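Long-range contacts in tryptophan halogenase (PDB 2PYX), which probably acts as an FAD-dependent monooxygenase that halogenates tryptophan or a related substrate: residues 25-30 / 43-48; 83-88 / 287-292; 122-127 / 492-497; 277-282 / 295-300. One frame throughout, in Å; residues are numbered along the deposited sequence. Where two conformers were deposited one is given.

Contact 1: residues 25-30 / 43-48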
# COMPACT_ATOMS: atom_id res chain seq x y z
N LEU A 25 6.59 -2.00 15.83
CA LEU A 25 5.21 -2.14 16.28
C LEU A 25 5.10 -3.11 17.48
O LEU A 25 4.38 -2.86 18.43
CB LEU A 25 4.28 -2.53 15.15
CG LEU A 25 4.01 -1.42 14.14
CD1 LEU A 25 3.21 -2.03 12.98
CD2 LEU A 25 3.27 -0.25 14.76
N LEU A 26 5.83 -4.22 17.43
CA LEU A 26 5.83 -5.15 18.55
C LEU A 26 6.40 -4.51 19.82
O LEU A 26 5.80 -4.61 20.88
CB LEU A 26 6.67 -6.41 18.23
CG LEU A 26 6.00 -7.38 17.26
CD1 LEU A 26 7.01 -8.47 16.89
CD2 LEU A 26 4.74 -8.00 17.83
N ALA A 27 7.57 -3.87 19.70
CA ALA A 27 8.23 -3.28 20.87
C ALA A 27 7.38 -2.17 21.45
O ALA A 27 7.21 -2.07 22.66
CB ALA A 27 9.62 -2.75 20.49
N ALA A 28 6.83 -1.32 20.58
CA ALA A 28 6.05 -0.19 21.07
C ALA A 28 4.79 -0.67 21.81
O ALA A 28 4.39 -0.11 22.85
CB ALA A 28 5.70 0.76 19.94
N GLU A 29 4.14 -1.70 21.27
CA GLU A 29 2.89 -2.19 21.86
C GLU A 29 3.11 -2.87 23.21
O GLU A 29 2.28 -2.70 24.10
CB GLU A 29 2.14 -3.12 20.89
CG GLU A 29 0.89 -3.75 21.43
CD GLU A 29 -0.23 -2.77 21.73
OE1 GLU A 29 -0.12 -1.55 21.47
OE2 GLU A 29 -1.26 -3.24 22.25
N HIS A 30 4.20 -3.64 23.34
CA HIS A 30 4.37 -4.47 24.55
C HIS A 30 5.40 -4.00 25.56
O HIS A 30 5.29 -4.32 26.74
CB HIS A 30 4.69 -5.91 24.13
CG HIS A 30 3.53 -6.56 23.46
ND1 HIS A 30 2.46 -7.07 24.17
CD2 HIS A 30 3.20 -6.65 22.15
CE1 HIS A 30 1.55 -7.50 23.31
NE2 HIS A 30 1.95 -7.23 22.08
N LEU A 43 8.76 -8.52 25.88
CA LEU A 43 9.25 -9.21 24.71
C LEU A 43 10.73 -8.99 24.53
O LEU A 43 11.23 -7.86 24.67
CB LEU A 43 8.58 -8.72 23.42
CG LEU A 43 7.06 -8.85 23.36
CD1 LEU A 43 6.58 -8.40 22.00
CD2 LEU A 43 6.60 -10.26 23.66
N ASN A 44 11.41 -10.06 24.15
CA ASN A 44 12.81 -10.01 23.77
C ASN A 44 12.85 -10.22 22.27
O ASN A 44 12.66 -11.33 21.77
CB ASN A 44 13.62 -11.10 24.49
CG ASN A 44 15.12 -11.01 24.19
OD1 ASN A 44 15.64 -9.94 23.93
ND2 ASN A 44 15.80 -12.16 24.22
N ILE A 45 13.04 -9.12 21.55
CA ILE A 45 12.95 -9.12 20.10
C ILE A 45 14.35 -9.01 19.48
O ILE A 45 15.11 -8.09 19.82
CB ILE A 45 12.10 -7.93 19.62
CG1 ILE A 45 10.71 -7.93 20.24
CG2 ILE A 45 12.02 -7.93 18.08
CD1 ILE A 45 10.07 -6.58 20.16
N THR A 46 14.70 -9.96 18.63
CA THR A 46 15.95 -9.98 17.90
C THR A 46 15.65 -10.00 16.40
O THR A 46 14.83 -10.81 15.94
CB THR A 46 16.79 -11.22 18.28
OG1 THR A 46 17.06 -11.22 19.69
CG2 THR A 46 18.11 -11.28 17.48
N LEU A 47 16.34 -9.16 15.65
CA LEU A 47 16.23 -9.09 14.22
C LEU A 47 17.55 -9.52 13.61
O LEU A 47 18.59 -8.90 13.90
CB LEU A 47 15.79 -7.70 13.74
CG LEU A 47 15.42 -7.58 12.24
CD1 LEU A 47 14.41 -6.48 12.03
CD2 LEU A 47 16.63 -7.30 11.39
N ILE A 48 17.52 -10.56 12.78
CA ILE A 48 18.72 -11.08 12.09
C ILE A 48 18.60 -10.61 10.65
O ILE A 48 17.67 -11.00 9.92
CB ILE A 48 18.81 -12.62 12.13
CG1 ILE A 48 18.82 -13.12 13.57
CG2 ILE A 48 20.08 -13.06 11.36
CD1 ILE A 48 18.63 -14.62 13.72
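Across from Leu43, the imidazole of His30 has Glu29 CG over one face, near the rim, and Leu26 O at its edge, in the ring plane. Leu43 CD1 comes to the ring obliquely and rests 3.8 Å from His30 CD2, with His30 CB equally near. The ring nitrogens look elsewhere: NE2 is hydrogen-bonded to Ala376 O and ND1 to Lys42 NZ, so its rotation is fixed from both ends and the carbon side is left to the leucine. One turn back along the helix, at Leu26 and Ala27, the partner is Ile45. Its chi2 of 160° carries CD1 out to the helix, 3.9 Å from Leu26 CB and 3.7 Å from Ala27 N. An alanine suits that place because its short side chain lets the isoleucine tip come right up to the helix backbone. Strands 9-13 and 44-49 are parallel neighbours joined through helix 16-31, a beta-alpha-beta crossover of the Rossmann type, consistent with the predicted FAD site that includes Gly15. Leu26 also packs on Ile10, and Ile45 on Ile12. No hydrogen bond spans the segments, implying that helix and strand meet by apolar packing, mostly of buried Leu26, Leu43 and Ile45.

Contact 2: residues 83-88 / 287-292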
# COMPACT_ATOMS: atom_id res chain seq x y z
N GLN A 83 14.40 12.66 6.78
CA GLN A 83 15.38 11.57 6.64
C GLN A 83 15.04 10.54 5.55
O GLN A 83 15.92 9.80 5.09
CB GLN A 83 15.59 10.91 8.00
CG GLN A 83 16.26 11.87 8.98
CD GLN A 83 16.28 11.35 10.41
OE1 GLN A 83 16.44 10.16 10.64
NE2 GLN A 83 16.11 12.26 11.37
N CYS A 84 13.77 10.48 5.14
CA CYS A 84 13.33 9.44 4.22
C CYS A 84 12.97 9.96 2.83
O CYS A 84 12.33 9.25 2.05
CB CYS A 84 12.15 8.68 4.83
SG CYS A 84 12.60 7.96 6.42
N ASP A 85 13.36 11.20 2.55
CA ASP A 85 13.07 11.85 1.27
C ASP A 85 11.58 11.73 0.95
O ASP A 85 11.20 11.35 -0.14
CB ASP A 85 13.93 11.25 0.15
CG ASP A 85 14.01 12.13 -1.09
OD1 ASP A 85 13.60 13.31 -1.03
OD2 ASP A 85 14.51 11.65 -2.12
N ALA A 86 10.75 12.07 1.91
CA ALA A 86 9.31 11.84 1.77
C ALA A 86 8.55 13.06 1.25
O ALA A 86 8.96 14.21 1.43
CB ALA A 86 8.73 11.42 3.09
N SER A 87 7.44 12.77 0.56
CA SER A 87 6.45 13.78 0.22
C SER A 87 5.07 13.21 0.58
O SER A 87 4.92 12.02 0.92
CB SER A 87 6.51 14.15 -1.27
OG SER A 87 5.69 15.26 -1.56
N PHE A 88 4.03 14.06 0.52
CA PHE A 88 2.67 13.67 0.88
C PHE A 88 1.97 13.07 -0.29
O PHE A 88 1.99 13.63 -1.37
CB PHE A 88 1.89 14.89 1.38
CG PHE A 88 2.58 15.61 2.49
CD1 PHE A 88 2.60 15.08 3.76
CD2 PHE A 88 3.25 16.78 2.24
CE1 PHE A 88 3.28 15.76 4.77
CE2 PHE A 88 3.94 17.44 3.24
CZ PHE A 88 3.95 16.92 4.49
N ILE A 287 6.03 8.29 -9.11
CA ILE A 287 6.01 8.63 -7.67
C ILE A 287 6.94 9.83 -7.50
O ILE A 287 8.14 9.71 -7.75
CB ILE A 287 6.51 7.44 -6.82
CG1 ILE A 287 5.38 6.39 -6.71
CG2 ILE A 287 6.92 7.85 -5.41
CD1 ILE A 287 5.79 5.10 -6.07
N GLY A 288 6.39 10.94 -7.03
CA GLY A 288 7.15 12.18 -6.86
C GLY A 288 7.69 12.31 -5.44
O GLY A 288 6.91 12.39 -4.47
N LEU A 289 9.02 12.28 -5.33
CA LEU A 289 9.76 12.60 -4.10
C LEU A 289 10.28 14.04 -4.23
O LEU A 289 10.17 14.64 -5.28
CB LEU A 289 10.93 11.63 -3.85
CG LEU A 289 10.62 10.13 -3.86
CD1 LEU A 289 11.87 9.32 -3.61
CD2 LEU A 289 9.58 9.75 -2.84
N PRO A 290 10.76 14.62 -3.13
CA PRO A 290 11.26 15.98 -3.26
C PRO A 290 12.43 16.13 -4.24
O PRO A 290 12.50 17.12 -4.93
CB PRO A 290 11.71 16.32 -1.84
CG PRO A 290 10.93 15.41 -0.96
CD PRO A 290 10.78 14.14 -1.75
N THR A 291 13.32 15.13 -4.26
CA THR A 291 14.58 15.20 -4.99
C THR A 291 14.46 14.69 -6.44
O THR A 291 15.26 15.04 -7.29
CB THR A 291 15.68 14.41 -4.25
OG1 THR A 291 15.25 13.05 -4.02
CG2 THR A 291 15.97 15.04 -2.87
N ARG A 292 13.46 13.85 -6.71
CA ARG A 292 13.36 13.19 -8.01
C ARG A 292 12.07 12.39 -8.06
O ARG A 292 11.37 12.35 -7.06
CB ARG A 292 14.49 12.19 -8.18
CG ARG A 292 14.55 11.18 -7.05
CD ARG A 292 15.69 10.21 -7.20
NE ARG A 292 15.58 9.11 -6.24
CZ ARG A 292 14.72 8.08 -6.34
NH1 ARG A 292 13.88 7.97 -7.36
NH2 ARG A 292 14.71 7.15 -5.39
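Ser87 and Leu289 bring their backbones closest, CA to CA 5.6 Å, where the chain leaves helix 77-83 through Asp85, a residue in the left-handed helical region, and meets the hairpin turn after strand 282-288. That turn is closed by a bond from Leu289 N to Arg292 O. Leu289 and Pro290 press on the backbone carbonyls opposite: Leu289 CD2 lies 3.5 Å from Asp85 O, and Pro290 CG is 3.3 Å from Ala86 O. Asp85 O, buried by these carbons, has no polar partner in the model. A proline fits the turn because its ring restricts the backbone and offers apolar CG and CD carbons to the neighbouring chain. The side chains of Asp85 and Pro290 slide past each other in opposite directions, Asp85 OD1 3.0 Å from Pro290 CD, and Thr291 OG1 donates to Asp85 OD2; that distance of 2.5 Å is very short and Asp85 was modelled in two conformers, so the detail of both approaches is doubtful. Strand 87-95, which carries the predicted active-site Lys89, pairs with strand 169-172 through Ser87 and His171; helix 511-520 packs on Ser87 through Leu515, and Arg512 reaches Pro290 O.

Contact 3: residues 122-127 / 492-497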
# COMPACT_ATOMS: atom_id res chain seq x y z
N LEU A 122 -24.64 9.76 5.69
CA LEU A 122 -25.32 9.32 4.48
C LEU A 122 -24.27 8.96 3.43
O LEU A 122 -23.28 9.66 3.29
CB LEU A 122 -26.21 10.42 3.90
CG LEU A 122 -27.09 10.08 2.69
CD1 LEU A 122 -28.14 9.02 3.07
CD2 LEU A 122 -27.74 11.30 2.13
N ASP A 123 -24.48 7.84 2.75
CA ASP A 123 -23.63 7.44 1.62
C ASP A 123 -24.12 8.21 0.41
O ASP A 123 -25.17 7.91 -0.17
CB ASP A 123 -23.71 5.92 1.41
CG ASP A 123 -22.87 5.43 0.25
OD1 ASP A 123 -22.39 6.25 -0.53
OD2 ASP A 123 -22.71 4.21 0.14
N LEU A 124 -23.34 9.20 -0.03
CA LEU A 124 -23.74 10.08 -1.12
C LEU A 124 -23.77 9.43 -2.50
O LEU A 124 -24.37 9.97 -3.43
CB LEU A 124 -22.81 11.28 -1.19
CG LEU A 124 -22.92 12.32 -0.06
CD1 LEU A 124 -21.91 13.44 -0.24
CD2 LEU A 124 -24.34 12.89 -0.03
N CYS A 125 -23.05 8.32 -2.66
CA CYS A 125 -22.88 7.75 -3.98
C CYS A 125 -24.18 7.60 -4.79
O CYS A 125 -24.26 8.12 -5.89
CB CYS A 125 -22.06 6.46 -3.87
SG CYS A 125 -21.65 5.70 -5.44
N PRO A 126 -25.20 6.89 -4.26
CA PRO A 126 -26.42 6.78 -5.08
C PRO A 126 -27.13 8.12 -5.36
O PRO A 126 -27.86 8.20 -6.34
CB PRO A 126 -27.32 5.85 -4.26
CG PRO A 126 -26.80 5.94 -2.90
CD PRO A 126 -25.32 6.11 -3.03
N TYR A 127 -26.92 9.11 -4.49
CA TYR A 127 -27.46 10.47 -4.73
C TYR A 127 -26.69 11.24 -5.79
O TYR A 127 -27.25 12.15 -6.42
CB TYR A 127 -27.52 11.24 -3.38
CG TYR A 127 -28.44 10.51 -2.41
CD1 TYR A 127 -29.82 10.75 -2.39
CD2 TYR A 127 -27.96 9.50 -1.58
CE1 TYR A 127 -30.68 10.00 -1.57
CE2 TYR A 127 -28.81 8.77 -0.74
CZ TYR A 127 -30.18 9.05 -0.73
OH TYR A 127 -30.97 8.27 0.11
N ARG A 492 -27.59 19.04 0.91
CA ARG A 492 -26.87 19.82 1.91
C ARG A 492 -25.40 19.39 1.97
O ARG A 492 -24.50 20.24 1.91
CB ARG A 492 -27.54 19.71 3.29
CG ARG A 492 -28.92 20.36 3.34
CD ARG A 492 -29.43 20.53 4.76
NE ARG A 492 -29.86 19.28 5.39
CZ ARG A 492 -31.05 18.72 5.21
NH1 ARG A 492 -31.95 19.24 4.40
NH2 ARG A 492 -31.33 17.60 5.84
N LEU A 493 -25.16 18.08 2.07
CA LEU A 493 -23.80 17.54 2.09
C LEU A 493 -23.00 17.87 0.79
O LEU A 493 -21.81 18.17 0.87
CB LEU A 493 -23.82 16.03 2.35
CG LEU A 493 -24.35 15.59 3.72
CD1 LEU A 493 -24.53 14.09 3.81
CD2 LEU A 493 -23.46 16.08 4.84
N PHE A 494 -23.63 17.80 -0.39
CA PHE A 494 -22.97 18.19 -1.63
C PHE A 494 -22.55 19.67 -1.59
O PHE A 494 -21.44 20.04 -1.98
CB PHE A 494 -23.84 17.99 -2.88
CG PHE A 494 -24.05 16.54 -3.28
CD1 PHE A 494 -22.98 15.67 -3.46
CD2 PHE A 494 -25.33 16.07 -3.56
CE1 PHE A 494 -23.19 14.34 -3.86
CE2 PHE A 494 -25.53 14.74 -3.95
CZ PHE A 494 -24.45 13.89 -4.12
N ASN A 495 -23.47 20.52 -1.13
CA ASN A 495 -23.17 21.94 -0.97
C ASN A 495 -22.01 22.19 -0.02
O ASN A 495 -21.13 23.00 -0.33
CB ASN A 495 -24.39 22.67 -0.41
CG ASN A 495 -25.53 22.75 -1.38
OD1 ASN A 495 -26.63 23.16 -1.00
ND2 ASN A 495 -25.30 22.39 -2.63
N ASP A 496 -22.02 21.50 1.11
CA ASP A 496 -21.00 21.65 2.14
C ASP A 496 -19.64 21.23 1.61
O ASP A 496 -18.61 21.84 1.90
CB ASP A 496 -21.33 20.85 3.40
CG ASP A 496 -22.56 21.40 4.16
OD1 ASP A 496 -23.02 22.52 3.82
OD2 ASP A 496 -23.04 20.70 5.08
N ASN A 497 -19.62 20.15 0.83
CA ASN A 497 -18.37 19.70 0.22
C ASN A 497 -17.83 20.75 -0.74
O ASN A 497 -16.61 21.02 -0.77
CB ASN A 497 -18.56 18.37 -0.53
CG ASN A 497 -17.28 17.90 -1.17
OD1 ASN A 497 -16.35 17.52 -0.47
ND2 ASN A 497 -17.21 17.97 -2.50
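Leu124 and Leu493 form the aliphatic part of the contact, their side chains crossing at a slant. Leu124 CD2 sits 4.0 Å from Leu493 CB, and Leu493 CD1 extends on to Leu122 CB, also at 4.0 Å. Leucine suits both sides: Leu124 uses both methyls, CD1 on Phe494 and CD2 on Leu493, while Leu493 meets Leu124 CD2 and Leu122 CB with CD1. The aromatic part belongs to Phe494, whose ring runs past Leu124 in the opposite direction to that side chain. Leu124 CD2 stands over one ring face, toward the rim, while Leu124 CD1 is 3.9 Å from Phe494 CE1. Tyr127 C lies at the ring edge, in its plane, 3.9 Å from Phe494 CZ. Tyr127 CB packs 4.1 Å from Phe494 CE2. Replacing Phe494 by an alanine would probably open a gap between the two segments, leaving Leu124 CD1 and Tyr127 CB without the ring they rest on. The long helix 484-507 thus receives the start of the short helix 125-128, with helix 137-141 filling in beside them through Val141 and Ala140, away from the predicted sites. Tyr127 turns its own ring away from Phe494 toward Met486, Gln487 and Ala490, and Leu122 CD2 lies over one of its faces, toward the rim. The polar bonds lie behind this apolar layer. Asp123 OD1 accepts from Cys125 N at 3.0 Å in a capping bond, the donor on the anti side, 32° out of the carboxylate plane, and Asp123 OD2 is hydrogen-bonded to Gln466 NE2.

Contact 4: residues 277-282 / 295-300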
# COMPACT_ATOMS: atom_id res chain seq x y z
N THR A 277 -0.39 5.62 -15.34
CA THR A 277 -0.80 5.93 -16.70
C THR A 277 -0.78 4.63 -17.49
O THR A 277 0.27 4.02 -17.71
CB THR A 277 0.15 6.99 -17.36
OG1 THR A 277 0.22 8.15 -16.52
CG2 THR A 277 -0.36 7.37 -18.71
N ALA A 278 -1.95 4.24 -17.95
CA ALA A 278 -2.12 2.99 -18.69
C ALA A 278 -1.38 3.05 -20.02
O ALA A 278 -1.34 4.10 -20.66
CB ALA A 278 -3.59 2.67 -18.93
N GLN A 279 -0.83 1.89 -20.39
CA GLN A 279 -0.05 1.69 -21.61
C GLN A 279 -0.65 0.50 -22.37
O GLN A 279 -1.61 -0.13 -21.86
CB GLN A 279 1.42 1.45 -21.25
CG GLN A 279 2.05 2.50 -20.37
CD GLN A 279 2.13 3.86 -21.05
OE1 GLN A 279 2.46 3.95 -22.25
NE2 GLN A 279 1.83 4.93 -20.29
N PRO A 280 -0.14 0.19 -23.58
CA PRO A 280 -0.73 -0.93 -24.32
C PRO A 280 -0.72 -2.28 -23.60
O PRO A 280 -1.63 -3.08 -23.87
CB PRO A 280 0.10 -0.96 -25.62
CG PRO A 280 0.49 0.49 -25.80
CD PRO A 280 0.82 0.96 -24.41
N ASN A 281 0.28 -2.52 -22.76
CA ASN A 281 0.48 -3.82 -22.15
C ASN A 281 0.72 -3.77 -20.65
O ASN A 281 1.36 -4.68 -20.11
CB ASN A 281 1.60 -4.58 -22.88
CG ASN A 281 1.20 -4.91 -24.28
OD1 ASN A 281 0.31 -5.71 -24.48
ND2 ASN A 281 1.86 -4.31 -25.26
N GLY A 282 0.22 -2.72 -20.01
CA GLY A 282 0.38 -2.55 -18.58
C GLY A 282 0.15 -1.10 -18.21
O GLY A 282 -0.70 -0.44 -18.79
N VAL A 295 9.87 6.01 -11.45
CA VAL A 295 8.97 5.66 -12.56
C VAL A 295 9.16 4.17 -12.88
O VAL A 295 10.28 3.67 -12.85
CB VAL A 295 9.22 6.53 -13.81
CG1 VAL A 295 8.37 6.10 -14.98
CG2 VAL A 295 8.92 7.98 -13.51
N GLY A 296 8.07 3.45 -13.18
CA GLY A 296 8.20 2.08 -13.60
C GLY A 296 7.06 1.63 -14.48
O GLY A 296 5.93 2.04 -14.27
N TYR A 297 7.37 0.76 -15.45
CA TYR A 297 6.37 0.18 -16.30
C TYR A 297 6.14 -1.26 -15.80
O TYR A 297 7.05 -2.09 -15.77
CB TYR A 297 6.88 0.12 -17.74
CG TYR A 297 5.90 -0.36 -18.79
CD1 TYR A 297 4.53 -0.42 -18.56
CD2 TYR A 297 6.35 -0.75 -20.05
CE1 TYR A 297 3.64 -0.87 -19.58
CE2 TYR A 297 5.48 -1.20 -21.02
CZ TYR A 297 4.13 -1.24 -20.82
OH TYR A 297 3.24 -1.64 -21.75
N VAL A 298 4.90 -1.50 -15.33
CA VAL A 298 4.40 -2.82 -14.97
C VAL A 298 3.74 -3.38 -16.20
O VAL A 298 2.84 -2.77 -16.75
CB VAL A 298 3.36 -2.66 -13.85
CG1 VAL A 298 2.62 -3.97 -13.61
CG2 VAL A 298 4.01 -2.13 -12.60
N TYR A 299 4.15 -4.58 -16.60
CA TYR A 299 3.65 -5.14 -17.85
C TYR A 299 3.63 -6.68 -17.85
O TYR A 299 4.18 -7.33 -16.96
CB TYR A 299 4.44 -4.59 -19.05
CG TYR A 299 5.89 -4.96 -19.11
CD1 TYR A 299 6.82 -4.19 -18.47
CD2 TYR A 299 6.33 -6.07 -19.83
CE1 TYR A 299 8.16 -4.51 -18.49
CE2 TYR A 299 7.68 -6.40 -19.87
CZ TYR A 299 8.61 -5.58 -19.23
OH TYR A 299 9.96 -5.91 -19.25
N SER A 300 2.98 -7.23 -18.87
CA SER A 300 2.84 -8.70 -19.02
C SER A 300 3.78 -9.21 -20.09
O SER A 300 3.63 -8.82 -21.25
CB SER A 300 1.43 -9.01 -19.44
OG SER A 300 1.27 -10.36 -19.79
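Tyr297 points its ring into the turn of residues 279-282, edge and hydroxyl first. CG stands anti to the backbone N (chi1 -175°), and the ring that follows has Tyr299 CB over one face near the rim and Gly282 C at its edge, in plane. Gln279 CB approaches the ring obliquely, 3.6 Å from Tyr297 CE1. At the tip, Asn281 N donates to Tyr297 OH across 3.2 Å, a bent bond of 135°. A phenylalanine in place of Tyr297 would probably keep the ring packing but leave Asn281 N without this acceptor. Asn281 also uses its carbonyl: Ser300 N donates to Asn281 O at 3.3 Å, nearly along the C=O axis (176°), and Tyr299 CA makes a CH...O contact with the same oxygen. Residues Gln279 to Gly282 form the type I turn of a hairpin, linking strands 274-279 and 282-288; with strand 292-299 they form an antiparallel meander, and Gly282 pairs with Tyr299 as a non-hydrogen-bonded pair. Glycine is needed there, since its extended backbone torsions suit no other residue easily and a CB would run into Val298 O. Stripped of a side chain, Gly282 CA comes within 3.1 Å of Val298 O in a second CH...O contact. The hydroxyl of Tyr299 heads away to Asp306, and Thr312 of helix 306-317 packs against both Gln279 and Tyr297.

In the fold
From the N terminus, contact 1 closes a loop of twelve residues between helix 16-31 and strand 44-49 before the others open. Contact 2 joins the start of strand 87-95 to the turn after strand 282-288, spanning about two hundred residues. Contact 3 opens within that span and closes far later, on helix 484-507, so the two cross. Contact 4 lies wholly within the span of contact 3 and crosses contact 2, whose second segment falls between its two. Contacts 2 and 4 adjoin in sequence and share the sheet of strands 87-95, 274-279, 282-288 and 292-299; contact 1 belongs to the mostly parallel sheet of the probable Rossmann-type FAD-binding part, contact 3 to a helical region.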